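Local structure of alkaline phosphatase D (2YEQ) at residues V146-Y156 against W204-N215. The protein hydrolyses phosphate esters, releasing phosphate and an alcohol, and acts as a phosphodiesterase with an active site containing iron and calcium. Residues are numbered along the deposited sequence; the frame is centred on the assembly and turned at random.
Sequences VFHLGDYIYEY and WVVTWDDHEVEN. With CA (calcium ion), chain B; FE (Fe (III) ion), chain C; CA (calcium ion), chain D; NA (sodium ion), chain E.
The iron–calcium site of this phosphatase is built where D151 meets D209 and D210. OD2 of D151 bridges iron, at 2.1 Å, and one calcium, at 2.5 Å; a carboxylate suits this post because one oxygen can serve two cations. D209 OD2, D210 OD1 and D380 bind the same calcium, and D210 OD2 reaches a second calcium with N215, using both aspartate oxygens. Y154 OH binds the iron at 2.0 Å; C124 and H382 complete its protein ligands. OD1 of D151 receives the backbone N-H of H211, which, with the metal bonds of OD2, limits the carboxylate's rotation. Both loops leave the C-terminal ends of adjacent parallel strands, 146-148 and 204-206, the usual position of metal ligands in calcineurin-like phosphatases. On the sheet face shared with H148, V146 lays CB over the five-membered ring of W204, a CH-pi contact. G150 fits where a CB would collide with D209. E212, its chain bent (chi2 91°), reaches back to the turn: OE2 takes Y152 N at 3.0 Å, while OE1 takes D151 N and D209 N from opposite faces of its plane. With an alanine at this position, those amides would probably lose their acceptor and the D151 turn be less firmly held. The H211 and Y154 rings meet obliquely, planes 31° apart. H211 ND1 gives the syn lone pair of E155 OE1 a straight 2.6 Å bond in the imidazole plane; E155 OE2 accepts N215 N.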
loop_
_atom_site.group_PDB
_atom_site.type_symbol
_atom_site.label_atom_id
_atom_site.label_comp_id
_atom_site.label_asym_id
_atom_site.label_seq_id
_atom_site.Cartn_x
_atom_site.Cartn_y
_atom_site.Cartn_z
ATOM N N VAL A 146 -10.528 -0.123 -0.955
ATOM C CA VAL A 146 -9.320 -0.585 -0.318
ATOM C C VAL A 146 -8.146 0.242 -0.874
ATOM O O VAL A 146 -8.116 0.549 -2.079
ATOM C CB VAL A 146 -9.075 -2.081 -0.605
ATOM C CG1 VAL A 146 -7.702 -2.525 -0.134
ATOM C CG2 VAL A 146 -10.157 -2.920 0.075
ATOM N N PHE A 147 -7.213 0.594 0.016
ATOM C CA PHE A 147 -5.916 1.184 -0.355
ATOM C C PHE A 147 -4.794 0.197 -0.132
ATOM O O PHE A 147 -4.732 -0.481 0.886
ATOM C CB PHE A 147 -5.581 2.407 0.529
ATOM C CG PHE A 147 -6.422 3.604 0.253
ATOM C CD1 PHE A 147 -6.085 4.485 -0.746
ATOM C CD2 PHE A 147 -7.549 3.878 1.028
ATOM C CE1 PHE A 147 -6.849 5.598 -1.002
ATOM C CE2 PHE A 147 -8.325 5.014 0.778
ATOM C CZ PHE A 147 -7.972 5.865 -0.237
ATOM N N HIS A 148 -3.883 0.096 -1.091
ATOM C CA HIS A 148 -2.650 -0.609 -0.850
ATOM C C HIS A 148 -1.520 0.423 -0.873
ATOM O O HIS A 148 -1.447 1.255 -1.770
ATOM C CB HIS A 148 -2.430 -1.738 -1.855
ATOM C CG HIS A 148 -1.470 -2.766 -1.362
ATOM N ND1 HIS A 148 -0.110 -2.563 -1.361
ATOM C CD2 HIS A 148 -1.670 -3.982 -0.819
ATOM C CE1 HIS A 148 0.485 -3.614 -0.830
ATOM N NE2 HIS A 148 -0.440 -4.494 -0.493
ATOM N N LEU A 149 -0.672 0.378 0.146
ATOM C CA LEU A 149 0.324 1.434 0.385
ATOM C C LEU A 149 1.766 0.993 0.121
ATOM O O LEU A 149 2.705 1.725 0.462
ATOM C CB LEU A 149 0.233 1.940 1.823
ATOM C CG LEU A 149 -1.134 2.507 2.236
ATOM C CD1 LEU A 149 -1.052 3.031 3.686
ATOM C CD2 LEU A 149 -1.641 3.564 1.274
ATOM N N GLY A 150 1.941 -0.207 -0.432
ATOM C CA GLY A 150 3.265 -0.638 -0.981
ATOM C C GLY A 150 3.727 -2.006 -0.525
ATOM O O GLY A 150 3.120 -2.633 0.350
ATOM N N ASP A 151 4.857 -2.437 -1.108
ATOM C CA ASP A 151 5.408 -3.746 -0.946
ATOM C C ASP A 151 4.323 -4.786 -1.255
ATOM O O ASP A 151 4.143 -5.745 -0.529
ATOM C CB ASP A 151 6.017 -3.947 0.431
ATOM C CG ASP A 151 7.262 -3.085 0.681
ATOM O OD1 ASP A 151 7.630 -2.273 -0.180
ATOM O OD2 ASP A 151 7.832 -3.212 1.808
ATOM N N TYR A 152 3.619 -4.553 -2.354
ATOM C CA TYR A 152 2.675 -5.522 -2.891
ATOM C C TYR A 152 3.368 -6.789 -3.392
ATOM O O TYR A 152 2.785 -7.878 -3.305
ATOM C CB TYR A 152 1.880 -4.882 -4.004
ATOM C CG TYR A 152 0.704 -5.678 -4.502
ATOM C CD1 TYR A 152 0.878 -6.721 -5.404
ATOM C CD2 TYR A 152 -0.601 -5.358 -4.109
ATOM C CE1 TYR A 152 -0.218 -7.448 -5.896
ATOM C CE2 TYR A 152 -1.714 -6.090 -4.603
ATOM C CZ TYR A 152 -1.502 -7.132 -5.493
ATOM O OH TYR A 152 -2.566 -7.852 -5.979
ATOM N N ILE A 153 4.579 -6.645 -3.950
ATOM C CA ILE A 153 5.491 -7.773 -4.162
ATOM C C ILE A 153 6.821 -7.469 -3.501
ATOM O O ILE A 153 7.067 -6.319 -3.145
ATOM C CB ILE A 153 5.770 -8.060 -5.661
ATOM C CG1 ILE A 153 6.482 -6.867 -6.328
ATOM C CG2 ILE A 153 4.471 -8.420 -6.403
ATOM C CD1 ILE A 153 7.161 -7.216 -7.671
ATOM N N TYR A 154 7.639 -8.510 -3.304
ATOM C CA TYR A 154 9.033 -8.377 -2.905
ATOM C C TYR A 154 9.869 -9.006 -4.035
ATOM O O TYR A 154 9.380 -9.888 -4.761
ATOM C CB TYR A 154 9.334 -9.050 -1.555
ATOM C CG TYR A 154 8.769 -8.290 -0.364
ATOM C CD1 TYR A 154 7.380 -8.203 -0.159
ATOM C CD2 TYR A 154 9.604 -7.621 0.515
ATOM C CE1 TYR A 154 6.845 -7.495 0.902
ATOM C CE2 TYR A 154 9.086 -6.899 1.603
ATOM C CZ TYR A 154 7.702 -6.823 1.777
ATOM O OH TYR A 154 7.170 -6.146 2.834
ATOM N N GLU A 155 11.113 -8.557 -4.146
ATOM C CA GLU A 155 11.970 -8.838 -5.304
ATOM C C GLU A 155 12.935 -9.984 -5.132
ATOM O O GLU A 155 13.582 -10.421 -6.105
ATOM C CB GLU A 155 12.735 -7.558 -5.674
ATOM C CG GLU A 155 13.990 -7.280 -4.804
ATOM C CD GLU A 155 13.688 -6.493 -3.532
ATOM O OE1 GLU A 155 12.497 -6.418 -3.135
ATOM O OE2 GLU A 155 14.649 -5.978 -2.901
ATOM N N TYR A 156 13.063 -10.471 -3.905
ATOM C CA TYR A 156 14.098 -11.414 -3.542
ATOM C C TYR A 156 14.011 -12.780 -4.226
ATOM O O TYR A 156 12.962 -13.175 -4.731
ATOM C CB TYR A 156 14.103 -11.629 -2.034
ATOM C CG TYR A 156 14.423 -10.370 -1.258
ATOM C CD1 TYR A 156 15.717 -9.872 -1.225
ATOM C CD2 TYR A 156 13.430 -9.666 -0.578
ATOM C CE1 TYR A 156 16.019 -8.714 -0.536
ATOM C CE2 TYR A 156 13.715 -8.505 0.101
ATOM C CZ TYR A 156 15.002 -8.022 0.106
ATOM O OH TYR A 156 15.290 -6.866 0.785
ATOM N N TRP A 204 -9.881 -0.970 -5.628
ATOM C CA TRP A 204 -8.627 -0.688 -4.949
ATOM C C TRP A 204 -7.992 0.597 -5.505
ATOM O O TRP A 204 -8.082 0.892 -6.715
ATOM C CB TRP A 204 -7.624 -1.818 -5.117
ATOM C CG TRP A 204 -7.876 -3.056 -4.303
ATOM C CD1 TRP A 204 -9.085 -3.657 -4.071
ATOM C CD2 TRP A 204 -6.897 -3.871 -3.646
ATOM N NE1 TRP A 204 -8.916 -4.769 -3.311
ATOM C CE2 TRP A 204 -7.586 -4.937 -3.040
ATOM C CE3 TRP A 204 -5.500 -3.792 -3.499
ATOM C CZ2 TRP A 204 -6.943 -5.911 -2.313
ATOM C CZ3 TRP A 204 -4.865 -4.738 -2.779
ATOM C CH2 TRP A 204 -5.570 -5.809 -2.198
ATOM N N VAL A 205 -7.348 1.340 -4.602
ATOM C CA VAL A 205 -6.504 2.478 -4.923
ATOM C C VAL A 205 -5.113 2.091 -4.451
ATOM O O VAL A 205 -4.840 2.013 -3.250
ATOM C CB VAL A 205 -7.003 3.772 -4.266
ATOM C CG1 VAL A 205 -6.116 4.991 -4.644
ATOM C CG2 VAL A 205 -8.440 4.042 -4.729
ATOM N N VAL A 206 -4.225 1.791 -5.399
ATOM C CA VAL A 206 -2.903 1.298 -5.040
ATOM C C VAL A 206 -1.831 2.382 -5.224
ATOM O O VAL A 206 -1.928 3.232 -6.117
ATOM C CB VAL A 206 -2.537 0.030 -5.893
ATOM C CG1 VAL A 206 -3.563 -1.107 -5.636
ATOM C CG2 VAL A 206 -2.497 0.383 -7.389
ATOM N N THR A 207 -0.809 2.321 -4.375
ATOM C CA THR A 207 0.432 3.058 -4.589
ATOM C C THR A 207 1.552 2.190 -4.091
ATOM O O THR A 207 1.326 1.320 -3.250
ATOM C CB THR A 207 0.420 4.443 -3.914
ATOM O OG1 THR A 207 1.605 5.141 -4.286
ATOM C CG2 THR A 207 0.271 4.330 -2.345
ATOM N N TRP A 208 2.753 2.355 -4.643
ATOM C CA TRP A 208 3.839 1.399 -4.378
ATOM C C TRP A 208 4.763 1.956 -3.316
ATOM O O TRP A 208 4.704 3.137 -3.011
ATOM C CB TRP A 208 4.643 1.113 -5.664
ATOM C CG TRP A 208 5.065 2.305 -6.437
ATOM C CD1 TRP A 208 5.547 3.489 -5.952
ATOM C CD2 TRP A 208 5.057 2.430 -7.865
ATOM N NE1 TRP A 208 5.827 4.344 -6.999
ATOM C CE2 TRP A 208 5.541 3.717 -8.179
ATOM C CE3 TRP A 208 4.707 1.569 -8.908
ATOM C CZ2 TRP A 208 5.657 4.171 -9.488
ATOM C CZ3 TRP A 208 4.814 2.017 -10.206
ATOM C CH2 TRP A 208 5.300 3.314 -10.491
ATOM N N ASP A 209 5.617 1.108 -2.776
ATOM C CA ASP A 209 6.758 1.550 -1.985
ATOM C C ASP A 209 8.020 0.990 -2.658
ATOM O O ASP A 209 8.100 1.027 -3.896
ATOM C CB ASP A 209 6.652 1.155 -0.499
ATOM C CG ASP A 209 7.688 1.881 0.381
ATOM O OD1 ASP A 209 7.986 3.081 0.105
ATOM O OD2 ASP A 209 8.243 1.216 1.328
ATOM N N ASP A 210 8.980 0.478 -1.901
ATOM C CA ASP A 210 10.292 0.117 -2.502
ATOM C C ASP A 210 10.327 -1.247 -3.148
ATOM O O ASP A 210 10.928 -1.397 -4.212
ATOM C CB ASP A 210 11.477 0.248 -1.522
ATOM C CG ASP A 210 11.244 -0.408 -0.186
ATOM O OD1 ASP A 210 10.058 -0.608 0.211
ATOM O OD2 ASP A 210 12.247 -0.730 0.496
ATOM N N HIS A 211 9.685 -2.239 -2.521
ATOM C CA HIS A 211 9.854 -3.609 -2.939
ATOM C C HIS A 211 9.158 -4.000 -4.234
ATOM O O HIS A 211 9.450 -5.069 -4.780
ATOM C CB HIS A 211 9.521 -4.561 -1.814
ATOM C CG HIS A 211 10.575 -4.639 -0.753
ATOM N ND1 HIS A 211 11.807 -5.231 -0.961
ATOM C CD2 HIS A 211 10.555 -4.255 0.548
ATOM C CE1 HIS A 211 12.489 -5.222 0.173
ATOM N NE2 HIS A 211 11.762 -4.617 1.098
ATOM N N GLU A 212 8.299 -3.128 -4.766
ATOM C CA GLU A 212 7.829 -3.296 -6.128
ATOM C C GLU A 212 8.993 -3.179 -7.158
ATOM O O GLU A 212 8.824 -3.578 -8.308
ATOM C CB GLU A 212 6.788 -2.251 -6.453
ATOM C CG GLU A 212 5.412 -2.606 -5.882
ATOM C CD GLU A 212 5.112 -2.063 -4.478
ATOM O OE1 GLU A 212 6.016 -1.596 -3.730
ATOM O OE2 GLU A 212 3.899 -2.143 -4.111
ATOM N N VAL A 213 10.116 -2.569 -6.743
ATOM C CA VAL A 213 11.348 -2.533 -7.561
ATOM C C VAL A 213 12.473 -3.219 -6.847
ATOM O O VAL A 213 12.881 -4.323 -7.228
ATOM C CB VAL A 213 11.755 -1.120 -7.975
ATOM C CG1 VAL A 213 12.891 -1.215 -9.079
ATOM C CG2 VAL A 213 10.560 -0.325 -8.480
ATOM N N GLU A 214 12.995 -2.580 -5.806
ATOM C CA GLU A 214 14.072 -3.156 -5.022
ATOM C C GLU A 214 14.153 -2.431 -3.699
ATOM O O GLU A 214 13.901 -1.229 -3.643
ATOM C CB GLU A 214 15.452 -3.065 -5.744
ATOM C CG GLU A 214 16.565 -3.811 -4.945
ATOM C CD GLU A 214 18.019 -3.672 -5.502
ATOM O OE1 GLU A 214 18.344 -2.583 -6.011
ATOM O OE2 GLU A 214 18.816 -4.658 -5.357
ATOM N N ASN A 215 14.561 -3.152 -2.660
ATOM C CA ASN A 215 14.688 -2.579 -1.318
ATOM C C ASN A 215 15.398 -1.216 -1.253
ATOM O O ASN A 215 16.541 -1.064 -1.739
ATOM C CB ASN A 215 15.446 -3.530 -0.388
ATOM C CG ASN A 215 15.357 -3.107 1.077
ATOM O OD1 ASN A 215 14.250 -2.922 1.613
ATOM N ND2 ASN A 215 16.517 -2.964 1.734
HETATM CA CA CA B . 8.720 -0.881 2.141
HETATM FE FE FE C . 7.556 -4.348 3.613
HETATM CA CA CA D . 12.786 -1.370 2.621
HETATM NA NA NA E . 19.038 -6.767 -4.434
HETATM O O HOH W 1 17.281 -6.730 -3.028
HETATM O O HOH W 2 20.800 -6.740 -5.768
HETATM O O HOH W 3 20.108 -5.480 -2.877
HETATM O O HOH W 4 6.156 -0.812 2.320
HETATM O O HOH W 5 13.371 -2.121 4.637
#